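Local coordinates for protein alpha-fucosidase GH29 (PDB 4PSR) that hydrolyses alpha-L-fucosidic bonds as a fungal GH29 enzyme, probably releasing fucose from the sugar chains of glycoproteins, at residues I306-W311 / K318-K323; F29-H34 / L341-M346; W300-A305 / L330-K335. All coordinates share one frame; numbering follows the deposited sequence.

Interaction 1 (I306-W311 / K318-K323); sequences ISASSW and KYYSSK. With FUL (beta-L-fucopyranose), chain M.
Tyr320 meets Ala308 with its CG set anti to its own carbonyl carbon (chi1 -69°), and the ring turns one face to the methyl of Ala308. Ala308 CB stands over the ring centre, 3.6 Å from the Tyr320 centroid and 13° off the normal, which satisfies the geometry of a CH-pi contact. Tyr319 has CG in the same position, anti to its carbonyl carbon, but packs elsewhere: its CD1 is 3.9 Å from Ile306 CG2, the branch anti to the Ile306 backbone N. The backbones join at a single, isolated beta bridge between Ser307 and Tyr319. Tyr320 N donates to Ile306 O at 2.7 Å, nearly along the C=O axis, whereas Ala308 N reaches Lys318 O at 2.6 Å with the donor tilted from the carbonyl plane. A side-chain bond adds to this isolated bridge, because Ser309 OG accepts from Lys318 N at 3.0 Å with an almost straight N-H (174°). Within the loop, Ser307 OG accepts from Ser309 N in an ST turn and donates to Ser310 O at 2.7 Å, on a lone pair, so one hydroxyl ties two backbone sites. Ser307, Ala308 and Ser309 are modelled in two conformers, and their distances describe one of them. Further along, Trp311 lays one ring face against the bound fucose, with CZ2 3.6 Å from FUL C6; the apolar methyl corner of the sugar is thereby matched to an aromatic wall. The contact closes the loop between strand 300-305 and helix 322-334. Ser321 is the N-cap of that helix, its OG accepting from Ala324 N, while Ile306 and Tyr319 pack on helix 353-369, where Gln355 NE2 bonds Tyr319 OH.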
loop_
_atom_site.group_PDB
_atom_site.type_symbol
_atom_site.label_atom_id
_atom_site.label_comp_id
_atom_site.label_asym_id
_atom_site.label_seq_id
_atom_site.Cartn_x
_atom_site.Cartn_y
_atom_site.Cartn_z
ATOM N N ILE A 306 8.016 -9.725 1.324
ATOM C CA ILE A 306 8.177 -11.168 1.317
ATOM C C ILE A 306 8.905 -11.585 2.622
ATOM O O ILE A 306 8.728 -12.669 3.063
ATOM C CB ILE A 306 8.886 -11.697 0.001
ATOM C CG1 ILE A 306 8.118 -11.231 -1.245
ATOM C CG2 ILE A 306 8.991 -13.204 0.012
ATOM C CD1 ILE A 306 8.811 -11.604 -2.552
ATOM N N SER A 307 9.903 -10.806 2.943
ATOM C CA SER A 307 10.723 -11.119 4.070
ATOM C C SER A 307 9.891 -11.170 5.334
ATOM O O SER A 307 8.982 -10.375 5.530
ATOM C CB SER A 307 11.773 -10.049 4.201
ATOM O OG SER A 307 12.399 -10.196 5.434
ATOM N N ALA A 308 10.188 -12.182 6.137
ATOM C CA ALA A 308 9.592 -12.383 7.437
ATOM C C ALA A 308 10.548 -11.844 8.485
ATOM O O ALA A 308 10.301 -11.968 9.682
ATOM C CB ALA A 308 9.349 -13.840 7.655
ATOM N N SER A 309 11.638 -11.234 8.021
ATOM C CA SER A 309 12.603 -10.630 8.906
ATOM C C SER A 309 12.415 -9.070 8.766
ATOM O O SER A 309 11.373 -8.571 9.135
ATOM C CB SER A 309 13.990 -11.235 8.587
ATOM O OG SER A 309 13.976 -12.694 8.724
ATOM N N SER A 310 13.426 -8.353 8.271
ATOM C CA SER A 310 13.518 -6.952 7.792
ATOM C C SER A 310 13.097 -6.588 6.344
ATOM O O SER A 310 12.736 -7.481 5.592
ATOM C CB SER A 310 14.975 -6.574 8.084
ATOM O OG SER A 310 15.724 -6.118 7.000
ATOM N N TRP A 311 13.106 -5.307 5.976
ATOM C CA TRP A 311 12.798 -4.856 4.597
ATOM C C TRP A 311 14.003 -5.063 3.661
ATOM O O TRP A 311 13.848 -5.149 2.440
ATOM C CB TRP A 311 12.325 -3.381 4.546
ATOM C CG TRP A 311 11.095 -3.142 5.355
ATOM C CD1 TRP A 311 11.044 -2.934 6.697
ATOM C CD2 TRP A 311 9.733 -3.090 4.889
ATOM N NE1 TRP A 311 9.756 -2.763 7.101
ATOM C CE2 TRP A 311 8.925 -2.854 6.011
ATOM C CE3 TRP A 311 9.122 -3.210 3.630
ATOM C CZ2 TRP A 311 7.540 -2.746 5.925
ATOM C CZ3 TRP A 311 7.747 -3.088 3.541
ATOM C CH2 TRP A 311 6.969 -2.875 4.682
ATOM N N LYS A 318 14.349 -14.919 6.698
ATOM C CA LYS A 318 13.265 -15.859 6.450
ATOM C C LYS A 318 12.178 -15.168 5.647
ATOM O O LYS A 318 12.058 -13.942 5.677
ATOM C CB LYS A 318 12.684 -16.403 7.752
ATOM C CG LYS A 318 13.661 -17.267 8.546
ATOM C CD LYS A 318 12.950 -18.118 9.596
ATOM C CE LYS A 318 13.015 -17.496 10.980
ATOM N NZ LYS A 318 14.394 -17.536 11.543
ATOM N N TYR A 319 11.371 -15.944 4.949
ATOM C CA TYR A 319 10.360 -15.393 4.048
ATOM C C TYR A 319 8.975 -15.942 4.340
ATOM O O TYR A 319 8.814 -17.068 4.840
ATOM C CB TYR A 319 10.715 -15.769 2.613
ATOM C CG TYR A 319 12.086 -15.289 2.169
ATOM C CD1 TYR A 319 12.326 -13.953 1.981
ATOM C CD2 TYR A 319 13.107 -16.167 1.907
ATOM C CE1 TYR A 319 13.543 -13.487 1.571
ATOM C CE2 TYR A 319 14.344 -15.709 1.487
ATOM C CZ TYR A 319 14.547 -14.361 1.313
ATOM O OH TYR A 319 15.745 -13.843 0.879
ATOM N N TYR A 320 7.976 -15.152 3.974
ATOM C CA TYR A 320 6.605 -15.647 3.981
ATOM C C TYR A 320 6.264 -16.381 2.699
ATOM O O TYR A 320 7.028 -16.385 1.734
ATOM C CB TYR A 320 5.647 -14.506 4.228
ATOM C CG TYR A 320 5.754 -13.968 5.636
ATOM C CD1 TYR A 320 5.698 -14.819 6.736
ATOM C CD2 TYR A 320 5.949 -12.626 5.861
ATOM C CE1 TYR A 320 5.801 -14.335 8.043
ATOM C CE2 TYR A 320 6.044 -12.117 7.170
ATOM C CZ TYR A 320 5.980 -12.986 8.252
ATOM O OH TYR A 320 6.080 -12.525 9.566
ATOM N N SER A 321 5.117 -17.053 2.703
ATOM C CA SER A 321 4.714 -17.885 1.595
ATOM C C SER A 321 3.991 -17.105 0.487
ATOM O O SER A 321 3.450 -16.014 0.704
ATOM C CB SER A 321 3.748 -18.970 2.086
ATOM O OG SER A 321 2.524 -18.410 2.540
ATOM N N SER A 322 4.019 -17.688 -0.709
ATOM C CA SER A 322 3.241 -17.203 -1.853
ATOM C C SER A 322 1.771 -17.036 -1.472
ATOM O O SER A 322 1.153 -16.037 -1.793
ATOM C CB SER A 322 3.403 -18.184 -3.021
ATOM O OG SER A 322 4.769 -18.300 -3.360
ATOM N N LYS A 323 1.218 -18.026 -0.788
ATOM C CA LYS A 323 -0.172 -18.018 -0.381
ATOM C C LYS A 323 -0.478 -16.800 0.465
ATOM O O LYS A 323 -1.469 -16.111 0.207
ATOM C CB LYS A 323 -0.536 -19.320 0.351
ATOM C CG LYS A 323 -1.986 -19.373 0.843
ATOM C CD LYS A 323 -2.270 -20.647 1.649
ATOM C CE LYS A 323 -2.163 -21.892 0.796
ATOM N NZ LYS A 323 -3.114 -21.877 -0.342
HETATM C C1 FUL M . 9.275 2.469 7.889
HETATM C C2 FUL M . 10.782 2.578 7.784
HETATM O O2 FUL M . 11.379 3.067 8.996
HETATM C C3 FUL M . 11.277 1.191 7.471
HETATM O O3 FUL M . 12.687 1.205 7.436
HETATM C C4 FUL M . 10.691 0.793 6.140
HETATM O O4 FUL M . 11.197 1.654 5.124
HETATM C C5 FUL M . 9.172 0.870 6.215
HETATM C C6 FUL M . 8.498 0.562 4.895
HETATM O O5 FUL M . 8.713 2.152 6.638
HETATM O O1 FUL M . 8.764 3.722 8.267
#

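Interaction 2 (F29-H34 / L341-M346); sequences FGVYWH and LNISPM. With FUL (beta-L-fucopyranose), chain M.
His34 and Asn342 cross at about a right angle, and the imidazole links the barrel strand to the sugar. Followed outward, His34 CB lies 3.7 Å from Asn342 OD1 and CG passes at a similar distance. ND1 then donates to Asn342 OD1 at 2.8 Å, arriving above the amide carbonyl plane, with the ring and amide planes 85° apart. At the tip, NE2 shares a 2.7 Å hydrogen bond with FUL O4, which lies in the ring plane; either partner could be the donor. Asn342 OD1 also accepts from His34 N at 3.0 Å, this time within the carbonyl plane, so two bonds from one residue grip the oxygen; the ND1 bond is the one that limits rotation of the imidazole. Asn342 thus acts as a second-shell residue that orients a sugar-binding one. Its CB meanwhile sits 3.7 Å from Tyr32 CE2, on the same face of the sheet. Behind these groups the strands run parallel in register, Val31 beside Leu341 and Trp33 beside Ile343, with Tyr32 N donating to Leu341 O and Ile343 N to Tyr32 O, both at 2.9 Å. The other face is apolar: Val31 CG1 meets Ile343 CD1 at 4.0 Å, and Trp33 lies alongside Ile343, pointing the same way. Past the strand ends, a water donates to both His34 O and Pro345 O. By pairing strand 29-33 with strand 337-343, first with last, the contact closes the eight-stranded TIM barrel; helices 105-114 and 353-369 pack against its Val31, Leu341 and Ile343 side.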
loop_
_atom_site.group_PDB
_atom_site.type_symbol
_atom_site.label_atom_id
_atom_site.label_comp_id
_atom_site.label_asym_id
_atom_site.label_seq_id
_atom_site.Cartn_x
_atom_site.Cartn_y
_atom_site.Cartn_z
ATOM N N PHE A 29 -1.584 -3.765 -7.513
ATOM C CA PHE A 29 -0.389 -4.470 -7.059
ATOM C C PHE A 29 0.838 -3.817 -7.662
ATOM O O PHE A 29 0.916 -3.613 -8.877
ATOM C CB PHE A 29 -0.461 -5.953 -7.487
ATOM C CG PHE A 29 0.755 -6.742 -7.105
ATOM C CD1 PHE A 29 1.177 -6.862 -5.776
ATOM C CD2 PHE A 29 1.494 -7.385 -8.093
ATOM C CE1 PHE A 29 2.344 -7.600 -5.449
ATOM C CE2 PHE A 29 2.647 -8.116 -7.769
ATOM C CZ PHE A 29 3.058 -8.229 -6.446
ATOM N N GLY A 30 1.776 -3.428 -6.792
ATOM C CA GLY A 30 3.075 -2.926 -7.192
ATOM C C GLY A 30 4.204 -3.567 -6.410
ATOM O O GLY A 30 3.969 -4.275 -5.419
ATOM N N VAL A 31 5.434 -3.352 -6.862
ATOM C CA VAL A 31 6.614 -3.888 -6.211
ATOM C C VAL A 31 7.699 -2.823 -6.084
ATOM O O VAL A 31 8.010 -2.103 -7.021
ATOM C CB VAL A 31 7.179 -5.122 -6.985
ATOM C CG1 VAL A 31 8.514 -5.569 -6.406
ATOM C CG2 VAL A 31 6.176 -6.265 -6.962
ATOM N N TYR A 32 8.324 -2.759 -4.916
ATOM C CA TYR A 32 9.499 -1.927 -4.711
ATOM C C TYR A 32 10.554 -2.686 -3.924
ATOM O O TYR A 32 10.339 -3.829 -3.546
ATOM C CB TYR A 32 9.185 -0.541 -4.104
ATOM C CG TYR A 32 8.816 -0.387 -2.624
ATOM C CD1 TYR A 32 9.167 0.777 -1.960
ATOM C CD2 TYR A 32 8.073 -1.326 -1.942
ATOM C CE1 TYR A 32 8.823 0.988 -0.660
ATOM C CE2 TYR A 32 7.715 -1.127 -0.615
ATOM C CZ TYR A 32 8.078 0.032 0.012
ATOM O OH TYR A 32 7.676 0.220 1.339
ATOM N N TRP A 33 11.715 -2.070 -3.745
ATOM C CA TRP A 33 12.829 -2.769 -3.133
ATOM C C TRP A 33 13.673 -1.853 -2.257
ATOM O O TRP A 33 14.144 -0.813 -2.694
ATOM C CB TRP A 33 13.712 -3.480 -4.195
ATOM C CG TRP A 33 13.970 -2.707 -5.439
ATOM C CD1 TRP A 33 15.042 -1.923 -5.729
ATOM C CD2 TRP A 33 13.160 -2.721 -6.611
ATOM N NE1 TRP A 33 14.938 -1.408 -7.010
ATOM C CE2 TRP A 33 13.775 -1.876 -7.559
ATOM C CE3 TRP A 33 11.941 -3.312 -6.928
ATOM C CZ2 TRP A 33 13.221 -1.643 -8.806
ATOM C CZ3 TRP A 33 11.392 -3.071 -8.180
ATOM C CH2 TRP A 33 12.026 -2.241 -9.091
ATOM N N HIS A 34 13.867 -2.311 -1.028
ATOM C CA HIS A 34 14.795 -1.681 -0.098
ATOM C C HIS A 34 16.191 -2.250 -0.340
ATOM O O HIS A 34 16.599 -3.211 0.306
ATOM C CB HIS A 34 14.378 -1.946 1.358
ATOM C CG HIS A 34 13.224 -1.118 1.846
ATOM N ND1 HIS A 34 11.940 -1.220 1.354
ATOM C CD2 HIS A 34 13.169 -0.192 2.836
ATOM C CE1 HIS A 34 11.152 -0.379 2.009
ATOM N NE2 HIS A 34 11.873 0.250 2.916
ATOM N N LEU A 341 4.324 -4.356 -2.631
ATOM C CA LEU A 341 5.150 -5.420 -2.077
ATOM C C LEU A 341 6.631 -5.145 -2.189
ATOM O O LEU A 341 7.169 -4.879 -3.271
ATOM C CB LEU A 341 4.821 -6.746 -2.776
ATOM C CG LEU A 341 5.614 -7.969 -2.337
ATOM C CD1 LEU A 341 5.350 -8.342 -0.885
ATOM C CD2 LEU A 341 5.318 -9.136 -3.275
ATOM N N ASN A 342 7.314 -5.245 -1.053
ATOM C CA ASN A 342 8.762 -5.055 -0.997
ATOM C C ASN A 342 9.533 -6.344 -1.189
ATOM O O ASN A 342 9.174 -7.375 -0.578
ATOM C CB ASN A 342 9.181 -4.412 0.334
ATOM C CG ASN A 342 10.661 -4.346 0.492
ATOM O OD1 ASN A 342 11.300 -3.492 -0.096
ATOM N ND2 ASN A 342 11.219 -5.238 1.284
ATOM N N ILE A 343 10.574 -6.283 -2.028
ATOM C CA ILE A 343 11.543 -7.372 -2.198
ATOM C C ILE A 343 12.915 -6.890 -1.757
ATOM O O ILE A 343 13.147 -5.669 -1.598
ATOM C CB ILE A 343 11.533 -7.931 -3.666
ATOM C CG1 ILE A 343 12.046 -6.886 -4.646
ATOM C CG2 ILE A 343 10.110 -8.387 -4.003
ATOM C CD1 ILE A 343 12.100 -7.380 -6.126
ATOM N N SER A 344 13.823 -7.846 -1.562
ATOM C CA SER A 344 15.059 -7.597 -0.808
ATOM C C SER A 344 16.291 -8.211 -1.468
ATOM O O SER A 344 16.744 -9.285 -1.049
ATOM C CB SER A 344 14.922 -8.169 0.601
ATOM O OG SER A 344 13.747 -7.706 1.257
ATOM N N PRO A 345 16.839 -7.531 -2.482
ATOM C CA PRO A 345 18.077 -8.035 -3.096
ATOM C C PRO A 345 19.245 -8.019 -2.106
ATOM O O PRO A 345 19.322 -7.156 -1.219
ATOM C CB PRO A 345 18.325 -7.050 -4.249
ATOM C CG PRO A 345 16.996 -6.344 -4.475
ATOM C CD PRO A 345 16.347 -6.300 -3.113
ATOM N N MET A 346 20.175 -8.943 -2.281
ATOM C CA MET A 346 21.416 -8.946 -1.518
ATOM C C MET A 346 22.274 -7.745 -1.855
ATOM O O MET A 346 22.037 -7.051 -2.847
ATOM C CB MET A 346 22.196 -10.232 -1.793
ATOM C CG MET A 346 21.374 -11.454 -1.522
ATOM S SD MET A 346 22.344 -13.007 -1.418
ATOM C CE MET A 346 23.184 -13.020 -2.969
HETATM C C1 FUL M . 9.275 2.469 7.889
HETATM C C2 FUL M . 10.782 2.578 7.784
HETATM O O2 FUL M . 11.379 3.067 8.996
HETATM C C3 FUL M . 11.277 1.191 7.471
HETATM O O3 FUL M . 12.687 1.205 7.436
HETATM C C4 FUL M . 10.691 0.793 6.140
HETATM O O4 FUL M . 11.197 1.654 5.124
HETATM C C5 FUL M . 9.172 0.870 6.215
HETATM C C6 FUL M . 8.498 0.562 4.895
HETATM O O5 FUL M . 8.713 2.152 6.638
HETATM O O1 FUL M . 8.764 3.722 8.267
HETATM O O HOH W 1 17.499 -5.853 0.292
#

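Interaction 3 (W300-A305 / L330-K335); sequences WQTDDA and LDRVSK
Trp300 and Thr302 make the close part of this contact with Arg332 and Lys335, whereas Asp304 meets Arg332 largely through water. The indole NE1 donates to Lys335 O at 2.9 Å; the oxygen lies in the ring plane, while the donor stands above the carbonyl plane. Beside it, Trp300 CZ2 touches Lys335 CB at 3.7 Å. Thr302 CG2, lying between the backbone N and the carbonyl carbon, packs 3.7 Å from Arg332 CD. At the other end, Asp304 OD2 and Arg332 NH2 are 3.8 Å apart, a long salt bridge between nearly coplanar groups. Two waters fill in, accepting from Arg332 NH2 at 3.1 and 2.9 Å and donating to Asp304 OD2. Arg332 is modelled in two conformers, and one is described. Its NE and NH1 both hold Asp331 OD2 side-on, the latter at 2.9 Å, and Lys335 NZ reaches the same oxygen at 2.7 Å. Strand 300-305 and helix 322-334 belong to one beta-alpha-beta unit of the barrel. With Arg289 on Asp304 OD1 and Arg406 on Asp331 OD1, buried acids and bases compensate each other, which would favour their charged forms.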
loop_
_atom_site.group_PDB
_atom_site.type_symbol
_atom_site.label_atom_id
_atom_site.label_comp_id
_atom_site.label_asym_id
_atom_site.label_seq_id
_atom_site.Cartn_x
_atom_site.Cartn_y
_atom_site.Cartn_z
ATOM N N TRP A 300 -6.828 4.064 -0.556
ATOM C CA TRP A 300 -5.609 4.069 0.258
ATOM C C TRP A 300 -4.638 2.999 -0.272
ATOM O O TRP A 300 -4.955 2.261 -1.240
ATOM C CB TRP A 300 -5.966 3.816 1.756
ATOM C CG TRP A 300 -6.789 2.588 1.910
ATOM C CD1 TRP A 300 -8.133 2.508 1.797
ATOM C CD2 TRP A 300 -6.318 1.241 2.082
ATOM N NE1 TRP A 300 -8.541 1.192 1.903
ATOM C CE2 TRP A 300 -7.441 0.396 2.053
ATOM C CE3 TRP A 300 -5.058 0.672 2.249
ATOM C CZ2 TRP A 300 -7.342 -0.989 2.199
ATOM C CZ3 TRP A 300 -4.952 -0.712 2.380
ATOM C CH2 TRP A 300 -6.103 -1.524 2.355
ATOM N N GLN A 301 -3.459 2.889 0.318
ATOM C CA GLN A 301 -2.579 1.758 0.016
ATOM C C GLN A 301 -1.876 1.306 1.271
ATOM O O GLN A 301 -2.007 1.957 2.324
ATOM C CB GLN A 301 -1.582 2.053 -1.122
ATOM C CG GLN A 301 -0.442 3.018 -0.768
ATOM C CD GLN A 301 0.786 2.756 -1.611
ATOM O OE1 GLN A 301 0.774 2.981 -2.836
ATOM N NE2 GLN A 301 1.818 2.190 -0.988
ATOM N N THR A 302 -1.146 0.207 1.166
ATOM C CA THR A 302 -0.334 -0.301 2.250
ATOM C C THR A 302 0.896 -0.966 1.630
ATOM O O THR A 302 0.896 -1.330 0.441
ATOM C CB THR A 302 -1.135 -1.220 3.168
ATOM O OG1 THR A 302 -0.353 -1.604 4.303
ATOM C CG2 THR A 302 -1.553 -2.474 2.440
ATOM N N ASP A 303 1.933 -1.130 2.430
ATOM C CA ASP A 303 3.147 -1.836 1.997
ATOM C C ASP A 303 3.282 -3.184 2.708
ATOM O O ASP A 303 2.923 -3.309 3.881
ATOM C CB ASP A 303 4.405 -1.013 2.282
ATOM C CG ASP A 303 4.204 0.436 1.998
ATOM O OD1 ASP A 303 3.925 0.781 0.836
ATOM O OD2 ASP A 303 4.282 1.236 2.974
ATOM N N ASP A 304 3.802 -4.195 2.023
ATOM C CA ASP A 304 4.066 -5.483 2.640
ATOM C C ASP A 304 5.436 -5.955 2.165
ATOM O O ASP A 304 6.100 -5.244 1.427
ATOM C CB ASP A 304 2.993 -6.499 2.285
ATOM C CG ASP A 304 2.661 -7.413 3.456
ATOM O OD1 ASP A 304 3.600 -7.962 4.088
ATOM O OD2 ASP A 304 1.462 -7.567 3.752
ATOM N N ALA A 305 5.861 -7.147 2.582
ATOM C CA ALA A 305 7.202 -7.621 2.251
ATOM C C ALA A 305 7.226 -9.133 2.221
ATOM O O ALA A 305 6.490 -9.765 2.973
ATOM C CB ALA A 305 8.190 -7.081 3.274
ATOM N N LEU A 330 -5.447 -9.903 -1.961
ATOM C CA LEU A 330 -6.897 -9.941 -2.116
ATOM C C LEU A 330 -7.602 -9.203 -0.980
ATOM O O LEU A 330 -8.579 -8.471 -1.206
ATOM C CB LEU A 330 -7.378 -11.390 -2.193
ATOM C CG LEU A 330 -6.926 -12.157 -3.451
ATOM C CD1 LEU A 330 -7.050 -13.651 -3.239
ATOM C CD2 LEU A 330 -7.714 -11.703 -4.691
ATOM N N ASP A 331 -7.112 -9.395 0.244
ATOM C CA ASP A 331 -7.647 -8.679 1.377
ATOM C C ASP A 331 -7.549 -7.168 1.198
ATOM O O ASP A 331 -8.528 -6.467 1.379
ATOM C CB ASP A 331 -6.944 -9.155 2.646
ATOM C CG ASP A 331 -7.596 -8.624 3.899
ATOM O OD1 ASP A 331 -8.667 -9.145 4.289
ATOM O OD2 ASP A 331 -7.028 -7.717 4.571
ATOM N N ARG A 332 -6.373 -6.663 0.847
ATOM C CA ARG A 332 -6.209 -5.212 0.709
ATOM C C ARG A 332 -7.089 -4.655 -0.394
ATOM O O ARG A 332 -7.726 -3.614 -0.229
ATOM C CB ARG A 332 -4.755 -4.796 0.431
ATOM C CG ARG A 332 -3.658 -5.313 1.398
ATOM C CD ARG A 332 -4.006 -5.163 2.866
ATOM N NE ARG A 332 -4.437 -6.388 3.539
ATOM C CZ ARG A 332 -3.637 -7.321 4.038
ATOM N NH1 ARG A 332 -4.189 -8.386 4.638
ATOM N NH2 ARG A 332 -2.309 -7.241 3.905
ATOM N N VAL A 333 -7.144 -5.346 -1.524
ATOM C CA VAL A 333 -7.912 -4.868 -2.656
ATOM C C VAL A 333 -9.402 -4.845 -2.317
ATOM O O VAL A 333 -10.112 -3.923 -2.709
ATOM C CB VAL A 333 -7.613 -5.707 -3.896
ATOM C CG1 VAL A 333 -8.598 -5.450 -4.998
ATOM C CG2 VAL A 333 -6.173 -5.485 -4.375
ATOM N N SER A 334 -9.870 -5.851 -1.579
ATOM C CA SER A 334 -11.280 -5.921 -1.189
ATOM C C SER A 334 -11.675 -4.781 -0.240
ATOM O O SER A 334 -12.860 -4.431 -0.123
ATOM C CB SER A 334 -11.593 -7.270 -0.525
ATOM O OG SER A 334 -11.119 -7.363 0.815
ATOM N N LYS A 335 -10.698 -4.221 0.480
ATOM C CA LYS A 335 -10.945 -3.150 1.460
ATOM C C LYS A 335 -10.685 -1.758 0.893
ATOM O O LYS A 335 -10.636 -0.798 1.668
ATOM C CB LYS A 335 -10.078 -3.396 2.700
ATOM C CG LYS A 335 -10.494 -4.573 3.550
ATOM C CD LYS A 335 -9.405 -4.919 4.537
ATOM C CE LYS A 335 -9.827 -6.008 5.539
ATOM N NZ LYS A 335 -8.664 -6.436 6.372
HETATM O O HOH W 2 -0.078 -9.178 4.953
HETATM O O HOH W 3 -0.178 -5.874 2.558
#

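The three contacts gather where the barrel closes, around strands 300-305 and 337-343 and the first strand, 29-33. The centres of interactions 1 and 2 are 11 Å apart, those of interactions 1 and 3 are 16 Å apart, and those of interactions 2 and 3 are 15 Å apart. Trp311 O joins interaction 1 to interaction 2, lying 2.9 Å from Asn342 ND2 and 2.8 Å from Ser344 OG, both probable hydrogen bonds that would fix the amide whose other end holds His34. Interactions 2 and 3 meet in neighbouring strands, where Asn342 N is 2.8 Å from Asp304 O. That same oxygen lies 3.4 Å from Trp311 CZ3. Fucose touches interactions 1 and 2, whereas interaction 3 stands back, Thr302's side chain about 9 Å from the sugar.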